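Local coordinates for Mec-8 protein (PDB 6DG0) that probably binds RNA in the nucleus as a splicing factor, here with its C-terminal RNA recognition motif bound to a short DNA strand, at residues D18-V23 and L33-K38; V46-L51 and T55-S60. The protein carries 2 engineered substitutions. All coordinates share one frame; numbering follows the deposited sequence.

Contact 1 (D18-V23 and L33-K38). With nucleotides of chain D.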
# COMPACT_ATOMS: atom_id res chain seq x y z
N ASP A 18 11.20 -0.29 -3.93
CA ASP A 18 11.22 -1.46 -4.81
C ASP A 18 10.70 -2.71 -4.11
O ASP A 18 9.98 -3.50 -4.70
CB ASP A 18 12.63 -1.71 -5.34
CG ASP A 18 13.00 -0.80 -6.49
OD1 ASP A 18 12.08 -0.28 -7.17
OD2 ASP A 18 14.21 -0.60 -6.72
N THR A 19 11.09 -2.87 -2.85
CA THR A 19 10.64 -4.00 -2.04
C THR A 19 9.13 -3.99 -1.90
O THR A 19 8.46 -5.00 -2.11
CB THR A 19 11.26 -3.98 -0.64
OG1 THR A 19 12.69 -4.03 -0.74
CG2 THR A 19 10.77 -5.16 0.19
N LEU A 20 8.59 -2.82 -1.56
CA LEU A 20 7.16 -2.66 -1.36
C LEU A 20 6.41 -2.83 -2.67
O LEU A 20 5.30 -3.37 -2.70
CB LEU A 20 6.86 -1.29 -0.75
CG LEU A 20 5.48 -1.16 -0.12
CD1 LEU A 20 5.27 -2.22 0.95
CD2 LEU A 20 5.31 0.23 0.45
N ARG A 21 7.01 -2.34 -3.75
CA ARG A 21 6.44 -2.50 -5.09
C ARG A 21 6.31 -3.98 -5.44
O ARG A 21 5.29 -4.40 -5.99
CB ARG A 21 7.29 -1.76 -6.12
CG ARG A 21 6.76 -1.85 -7.55
CD ARG A 21 7.56 -0.98 -8.50
NE ARG A 21 7.52 0.43 -8.10
CZ ARG A 21 8.53 1.08 -7.52
NH1 ARG A 21 9.67 0.46 -7.27
NH2 ARG A 21 8.38 2.36 -7.20
N GLY A 22 7.33 -4.76 -5.12
CA GLY A 22 7.29 -6.20 -5.34
C GLY A 22 6.12 -6.88 -4.65
O GLY A 22 5.60 -7.88 -5.15
N VAL A 23 5.72 -6.35 -3.50
CA VAL A 23 4.58 -6.90 -2.76
C VAL A 23 3.25 -6.66 -3.47
O VAL A 23 2.46 -7.59 -3.65
CB VAL A 23 4.49 -6.28 -1.35
CG1 VAL A 23 3.22 -6.73 -0.64
CG2 VAL A 23 5.72 -6.65 -0.53
N LEU A 33 2.81 3.46 -6.74
CA LEU A 33 2.99 3.48 -5.29
C LEU A 33 3.76 4.72 -4.82
O LEU A 33 4.67 5.18 -5.50
CB LEU A 33 3.71 2.19 -4.85
CG LEU A 33 4.24 2.03 -3.42
CD1 LEU A 33 4.17 0.56 -3.04
CD2 LEU A 33 5.67 2.54 -3.28
N ARG A 34 3.38 5.25 -3.66
CA ARG A 34 4.13 6.33 -3.04
C ARG A 34 4.44 6.03 -1.58
O ARG A 34 3.55 5.70 -0.80
CB ARG A 34 3.38 7.67 -3.14
CG ARG A 34 3.43 8.29 -4.53
CD ARG A 34 2.13 8.96 -4.93
NE ARG A 34 2.23 10.42 -4.83
CZ ARG A 34 2.58 11.21 -5.84
NH1 ARG A 34 2.89 10.69 -7.02
NH2 ARG A 34 2.65 12.53 -5.67
N LEU A 35 5.71 6.18 -1.23
CA LEU A 35 6.21 5.85 0.09
C LEU A 35 6.57 7.14 0.83
O LEU A 35 7.45 7.90 0.41
CB LEU A 35 7.42 4.92 0.00
CG LEU A 35 8.04 4.42 1.31
CD1 LEU A 35 7.00 3.70 2.15
CD2 LEU A 35 9.22 3.52 1.02
N HIS A 36 5.90 7.38 1.94
CA HIS A 36 6.02 8.64 2.66
C HIS A 36 6.45 8.43 4.10
O HIS A 36 5.96 7.53 4.79
CB HIS A 36 4.70 9.40 2.63
CG HIS A 36 4.62 10.50 3.64
ND1 HIS A 36 3.92 10.37 4.83
CD2 HIS A 36 5.16 11.74 3.66
CE1 HIS A 36 4.03 11.49 5.52
NE2 HIS A 36 4.77 12.34 4.83
N ASN A 37 7.39 9.25 4.53
CA ASN A 37 7.88 9.18 5.90
C ASN A 37 7.77 10.53 6.58
O ASN A 37 7.90 11.58 5.95
CB ASN A 37 9.32 8.68 5.93
CG ASN A 37 9.74 8.24 7.31
OD1 ASN A 37 8.92 8.20 8.22
ND2 ASN A 37 11.01 7.87 7.47
N LYS A 38 7.54 10.49 7.88
CA LYS A 38 7.37 11.68 8.70
C LYS A 38 8.35 11.72 9.87
O LYS A 38 9.54 11.94 9.68
CB LYS A 38 5.93 11.76 9.21
P DC D 5 3.03 15.88 1.13
OP1 DC D 5 4.47 16.13 1.37
OP2 DC D 5 2.02 16.81 1.67
O5' DC D 5 2.78 15.76 -0.45
C5' DC D 5 3.59 14.89 -1.22
C4' DC D 5 2.95 14.60 -2.57
O4' DC D 5 1.74 13.85 -2.38
C3' DC D 5 2.56 15.83 -3.40
O3' DC D 5 3.37 15.90 -4.57
C2' DC D 5 1.08 15.60 -3.76
C1' DC D 5 0.88 14.12 -3.45
N1 DC D 5 -0.51 13.76 -3.07
C2 DC D 5 -1.18 12.77 -3.79
O2 DC D 5 -0.60 12.21 -4.72
N3 DC D 5 -2.45 12.44 -3.44
C4 DC D 5 -3.04 13.07 -2.43
N4 DC D 5 -4.30 12.72 -2.12
C5 DC D 5 -2.38 14.09 -1.68
C6 DC D 5 -1.13 14.40 -2.04
P DA D 4 -1.76 13.43 5.29
OP1 DA D 4 -1.30 13.78 6.65
OP2 DA D 4 -2.96 14.10 4.72
O5' DA D 4 -0.56 13.64 4.25
C5' DA D 4 0.68 12.96 4.43
C4' DA D 4 1.44 12.89 3.12
O4' DA D 4 0.88 11.85 2.29
C3' DA D 4 1.41 14.17 2.29
O3' DA D 4 2.67 14.41 1.68
C2' DA D 4 0.32 13.88 1.25
C1' DA D 4 0.47 12.38 1.05
N9 DA D 4 -0.79 11.74 0.67
C8 DA D 4 -1.98 11.81 1.34
N7 DA D 4 -2.95 11.14 0.78
C5 DA D 4 -2.36 10.57 -0.34
C6 DA D 4 -2.85 9.74 -1.36
N6 DA D 4 -4.12 9.31 -1.41
N1 DA D 4 -2.00 9.35 -2.33
C2 DA D 4 -0.73 9.78 -2.28
N3 DA D 4 -0.15 10.57 -1.37
C4 DA D 4 -1.02 10.93 -0.42

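Contact 2 (V46-L51 and T55-S60)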
# COMPACT_ATOMS: atom_id res chain seq x y z
N VAL A 46 -0.95 3.09 -2.24
CA VAL A 46 -0.83 2.22 -3.40
C VAL A 46 -2.08 2.30 -4.28
O VAL A 46 -3.19 2.04 -3.81
CB VAL A 46 -0.60 0.76 -2.99
CG1 VAL A 46 -0.27 -0.09 -4.21
CG2 VAL A 46 0.53 0.68 -1.97
N GLU A 47 -1.89 2.64 -5.55
CA GLU A 47 -3.00 2.82 -6.47
C GLU A 47 -3.23 1.62 -7.38
O GLU A 47 -2.29 1.03 -7.91
CB GLU A 47 -2.78 4.07 -7.32
CG GLU A 47 -3.98 4.45 -8.16
CD GLU A 47 -3.71 5.62 -9.07
OE1 GLU A 47 -2.79 5.52 -9.91
OE2 GLU A 47 -4.41 6.65 -8.95
N TYR A 48 -4.50 1.26 -7.57
CA TYR A 48 -4.88 0.22 -8.52
C TYR A 48 -5.82 0.76 -9.60
O TYR A 48 -6.44 1.81 -9.42
CB TYR A 48 -5.52 -0.96 -7.79
CG TYR A 48 -4.50 -1.83 -7.09
CD1 TYR A 48 -4.07 -1.54 -5.80
CD2 TYR A 48 -3.97 -2.95 -7.71
CE1 TYR A 48 -3.13 -2.33 -5.16
CE2 TYR A 48 -3.04 -3.75 -7.09
CZ TYR A 48 -2.62 -3.44 -5.81
OH TYR A 48 -1.69 -4.24 -5.18
N SER A 49 -5.93 0.04 -10.71
CA SER A 49 -6.65 0.53 -11.89
C SER A 49 -8.14 0.77 -11.64
O SER A 49 -8.74 1.64 -12.26
CB SER A 49 -6.48 -0.45 -13.05
OG SER A 49 -7.02 -1.72 -12.74
N ASP A 50 -8.73 0.01 -10.72
CA ASP A 50 -10.12 0.21 -10.34
C ASP A 50 -10.36 -0.27 -8.92
O ASP A 50 -9.47 -0.87 -8.30
CB ASP A 50 -11.07 -0.48 -11.34
CG ASP A 50 -10.88 -1.99 -11.39
OD1 ASP A 50 -10.92 -2.66 -10.33
OD2 ASP A 50 -10.70 -2.53 -12.50
N LEU A 51 -11.55 -0.00 -8.39
CA LEU A 51 -11.90 -0.38 -7.03
C LEU A 51 -11.80 -1.88 -6.77
O LEU A 51 -11.27 -2.30 -5.74
CB LEU A 51 -13.32 0.09 -6.69
CG LEU A 51 -13.78 -0.24 -5.27
CD1 LEU A 51 -12.85 0.39 -4.25
CD2 LEU A 51 -15.22 0.22 -5.05
N THR A 55 -9.68 -3.58 -3.81
CA THR A 55 -10.32 -4.37 -2.77
C THR A 55 -9.72 -5.77 -2.72
O THR A 55 -9.41 -6.29 -1.65
CB THR A 55 -11.84 -4.48 -3.00
OG1 THR A 55 -12.42 -3.17 -2.98
CG2 THR A 55 -12.49 -5.31 -1.91
N GLN A 56 -9.55 -6.36 -3.90
CA GLN A 56 -9.00 -7.70 -4.04
C GLN A 56 -7.60 -7.79 -3.43
O GLN A 56 -7.27 -8.76 -2.74
CB GLN A 56 -8.96 -8.09 -5.52
CG GLN A 56 -8.32 -9.42 -5.84
CD GLN A 56 -8.31 -9.69 -7.34
OE1 GLN A 56 -9.25 -9.32 -8.04
NE2 GLN A 56 -7.26 -10.32 -7.82
N ALA A 57 -6.79 -6.77 -3.69
CA ALA A 57 -5.43 -6.71 -3.16
C ALA A 57 -5.39 -6.40 -1.66
O ALA A 57 -4.54 -6.92 -0.95
CB ALA A 57 -4.62 -5.67 -3.93
N MET A 58 -6.31 -5.55 -1.19
CA MET A 58 -6.33 -5.18 0.22
C MET A 58 -6.65 -6.39 1.10
O MET A 58 -5.99 -6.63 2.10
CB MET A 58 -7.34 -4.07 0.48
CG MET A 58 -7.50 -3.73 1.96
SD MET A 58 -8.56 -2.31 2.28
CE MET A 58 -10.13 -2.96 1.74
N ILE A 59 -7.69 -7.13 0.71
CA ILE A 59 -8.08 -8.35 1.41
C ILE A 59 -6.95 -9.37 1.43
O ILE A 59 -6.66 -9.98 2.46
CB ILE A 59 -9.35 -8.98 0.78
CG1 ILE A 59 -10.62 -8.35 1.37
CG2 ILE A 59 -9.43 -10.46 1.11
CD1 ILE A 59 -10.84 -6.89 1.04
N SER A 60 -6.29 -9.54 0.28
CA SER A 60 -5.23 -10.53 0.13
C SER A 60 -3.96 -10.20 0.92
O SER A 60 -3.31 -11.10 1.46
CB SER A 60 -4.88 -10.70 -1.34
OG SER A 60 -5.97 -11.25 -2.07

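Contact 1 (D18-V23 and L33-K38)
Leu20 and Leu33 carry the apolar part of this contact. Their side chains cross at about a right angle. The CD1 methyl of Leu33 sits 3.6 Å from Leu20 CG and 3.7 Å from Leu20 CD2, so it presses on the branch point and not just on a methyl end. Leu20 reaches it with CG anti to the backbone N (chi1 -163°), which carries its branched end out from the helix toward the strand. Leu35 adds a looser touch, its CD1 lying 4.2 Å from Leu20 CD2. No hydrogen bond spans the two segments. Arg21 flanks the leucines. The Asp18 carboxylate meets the edge of its guanidinium, in plane, and Asp18 OD1 pairs with Arg21 NH1 in a salt bridge.

This is the first helix of the beta-alpha-beta-beta-alpha-beta RNA recognition motif, packed on the back of the sheet at edge strand 30-37. The axes of segments 18-23 and 33-37 come within 9.4 Å, with 136° between their N-to-C directions.

The nucleic acid lies on the other side of the strand. Over the centre of the His36 ring stands C4' of DA4 of chain D, 3.7 Å above the plane. The backbone N of Lys38 lies over the opposite face, nearer the rim. Replacing this histidine by an alanine would probably leave the DA4 sugar without the flat surface beneath it. Arg34 bends at chi2 and chi3 to meet DC5 of chain D. O2 of that cytosine lies over one guanidinium face, 3.4 Å from Arg34 NE, while the sugar O4' lies at the guanidinium edge, in plane.

Contact 2 (V46-L51 and T55-S60)
The carbonyl oxygen of Leu51 takes the backbone N-H of Thr55 at 2.8 Å. The bond is nearly straight, with an N-H...O angle of 168°. It is a first-turn bond of helix 51-61. Thr55 OG1, on the side of its own backbone N (chi1 -61°), lies 3.1 Å from Leu51 O, and it is hydrogen-bonded to Tyr78 OH. The end of the Leu51 side chain passes Thr55 obliquely, its CD1 3.8 Å from Thr55 OG1. Just before the helix, Asp50 is the N-cap residue, and its OD1 accepts from Lys53 N.

In the RNA recognition motif this is where the third strand of the chain passes into the second helix, which then lies back over the sheet. Tyr48, the last residue of strand 42-48, makes the apolar part of the joint. Its CG stands anti to the carbonyl carbon (chi1 -76°), and the ring extends under the helix. The methyl of Ala57 meets the phenol end obliquely, 3.5 Å from Tyr48 CZ. The Tyr48 hydroxyl is also tied to Phe24 O, which probably helps hold the end of the ring in place.

Further along the helix, Gln56 O is gripped twice, from opposite faces of its carbonyl plane. Ser60 OG donates at 2.9 Å and Ser60 N at 3.3 Å.

How the contacts relate
Contact 1 closes along the chain before contact 2 opens. Their centres are 15 Å apart, on opposite sides of the chain's centre. Each joins a helix to the same four-stranded antiparallel sheet, contact 1 through strand 30-37 and contact 2 through its neighbour 42-48. They meet at the seam between these strands, where Leu33 CD1 packs 3.8 Å from Val46 CG2. Met83 touches side chains of both, Arg34 in contact 1 and Glu47 in contact 2. Contact 1 meets the bound DNA directly through Arg34 and His36. Contact 2 stands back, its nearest atom about 6 Å from the nucleic acid.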